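Local coordinates for immunogenic protein MPT63/MPB63 (PDB 1LMI) that is a major secreted, immunogenic protein of Mycobacterium tuberculosis with a beta-sandwich fold, whose biochemical role remains unknown, at residues Y41-Q46 with Y106-G111. Numbering follows the deposited sequence.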
# COMPACT_ATOMS: atom_id res chain seq x y z
N TYR A 41 -0.22 13.51 14.37
CA TYR A 41 0.93 13.16 13.55
C TYR A 41 1.63 14.46 13.11
O TYR A 41 0.92 15.40 12.73
CB TYR A 41 0.57 12.31 12.31
CG TYR A 41 1.85 11.99 11.54
CD1 TYR A 41 2.30 12.69 10.43
CD2 TYR A 41 2.64 10.95 11.99
CE1 TYR A 41 3.47 12.39 9.76
CE2 TYR A 41 3.81 10.62 11.35
CZ TYR A 41 4.21 11.34 10.24
OH TYR A 41 5.39 10.98 9.63
N PRO A 42 2.96 14.53 13.13
CA PRO A 42 3.65 15.74 12.65
C PRO A 42 3.81 15.82 11.14
O PRO A 42 4.87 15.68 10.55
CB PRO A 42 5.02 15.60 13.35
CG PRO A 42 5.27 14.12 13.36
CD PRO A 42 3.91 13.52 13.63
N VAL A 43 2.71 16.10 10.44
CA VAL A 43 2.68 16.31 8.98
C VAL A 43 3.54 17.47 8.52
O VAL A 43 3.35 18.59 9.06
CB VAL A 43 1.21 16.59 8.60
CG1 VAL A 43 1.08 17.00 7.13
CG2 VAL A 43 0.31 15.40 8.91
N ALA A 44 4.44 17.28 7.56
CA ALA A 44 5.28 18.35 7.07
C ALA A 44 4.78 18.92 5.75
O ALA A 44 5.08 20.06 5.39
CB ALA A 44 6.73 17.90 6.85
N GLY A 45 4.02 18.10 5.02
CA GLY A 45 3.58 18.56 3.71
C GLY A 45 2.07 18.42 3.60
O GLY A 45 1.30 18.87 4.45
N GLN A 46 1.67 17.78 2.50
CA GLN A 46 0.26 17.54 2.22
C GLN A 46 -0.11 16.06 2.41
O GLN A 46 0.57 15.23 1.80
CB GLN A 46 -0.02 17.94 0.77
CG GLN A 46 -1.43 17.57 0.33
CD GLN A 46 -2.49 18.41 1.00
OE1 GLN A 46 -2.40 19.64 1.03
NE2 GLN A 46 -3.52 17.78 1.53
N TYR A 106 -2.21 6.30 4.13
CA TYR A 106 -1.85 7.71 3.99
C TYR A 106 -0.36 7.94 3.80
O TYR A 106 0.45 7.10 4.17
CB TYR A 106 -2.34 8.44 5.25
CG TYR A 106 -3.85 8.40 5.37
CD1 TYR A 106 -4.61 9.27 4.61
CD2 TYR A 106 -4.51 7.51 6.20
CE1 TYR A 106 -5.99 9.27 4.68
CE2 TYR A 106 -5.89 7.49 6.28
CZ TYR A 106 -6.62 8.38 5.52
OH TYR A 106 -8.00 8.34 5.60
N PHE A 107 -0.01 9.11 3.24
CA PHE A 107 1.38 9.50 2.97
C PHE A 107 1.56 10.99 3.29
O PHE A 107 0.60 11.76 3.14
CB PHE A 107 1.75 9.25 1.51
CG PHE A 107 1.40 7.87 0.99
CD1 PHE A 107 2.25 6.80 1.15
CD2 PHE A 107 0.18 7.68 0.35
CE1 PHE A 107 1.89 5.56 0.69
CE2 PHE A 107 -0.18 6.41 -0.12
CZ PHE A 107 0.67 5.34 0.05
N ASP A 108 2.74 11.43 3.69
CA ASP A 108 2.98 12.87 3.90
C ASP A 108 3.80 13.38 2.74
O ASP A 108 5.00 13.15 2.63
CB ASP A 108 3.74 13.05 5.23
CG ASP A 108 3.95 14.49 5.62
OD1 ASP A 108 3.45 15.37 4.88
OD2 ASP A 108 4.62 14.72 6.66
N VAL A 109 3.14 14.05 1.76
CA VAL A 109 3.84 14.41 0.54
C VAL A 109 4.51 15.77 0.71
O VAL A 109 3.84 16.78 0.84
CB VAL A 109 2.85 14.40 -0.65
CG1 VAL A 109 3.49 14.98 -1.91
CG2 VAL A 109 2.32 12.99 -0.91
N THR A 110 5.83 15.72 0.72
CA THR A 110 6.61 16.93 0.94
C THR A 110 7.31 17.43 -0.30
O THR A 110 8.03 18.45 -0.26
CB THR A 110 7.70 16.63 2.00
OG1 THR A 110 8.44 15.52 1.53
CG2 THR A 110 7.08 16.32 3.34
N GLY A 111 7.19 16.79 -1.44
CA GLY A 111 7.77 17.22 -2.68
C GLY A 111 6.75 17.10 -3.82
O GLY A 111 5.57 17.31 -3.53
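Asp108 clamps the backbone amides of Ala44 and Gly45 with its carboxylate, and just beyond this clamp Gln46 and Val109 form an antiparallel hydrogen-bonded pair, at the surface end of the four-stranded sheet of the beta-sandwich. Here the loop after strand 22-33 runs into strand 46-56, beside the last residues of the outermost strand 100-109. With CG anti to the backbone N (chi1 -175°), the carboxylate of Asp108 reaches the loop, where each oxygen accepts an N-H through its syn lone pair. The bond from Ala44 N to Asp108 OD2 is 2.7 Å long and nearly straight, at 173°; that from Gly45 N to Asp108 OD1, 2.8 Å, is more bent. Two loop side chains border the carboxylate: Val43 CG1 approaches Asp108 OD1 to 3.7 Å, and Tyr41 brings CE1 of its ring edge near Asp108 OD2, the ring and carboxylate planes 84° apart. Just past the end of the strand, Thr110 CG2 meets Ala44 CB at 3.9 Å. The pairing is reciprocal: Gln46 N donates to Val109 O at 2.9 Å, and Val109 N returns a bond to Gln46 O at 2.8 Å from above the carbonyl plane. Gly45, which has no side chain, brings its CA to 3.4 Å from Val109 O in a CA-H...O contact. The pairing continues along the two strands with backbone hydrogen bonding between Phe107 and Trp48, while the Val109 side chain packs on Trp48 and Tyr78. Two successive amides of the irregular loop are thus held by one carboxylate, which ties the loop to strand 100-109 just before it enters the sheet; their N-H dipoles probably stabilise Asp108 as the anion.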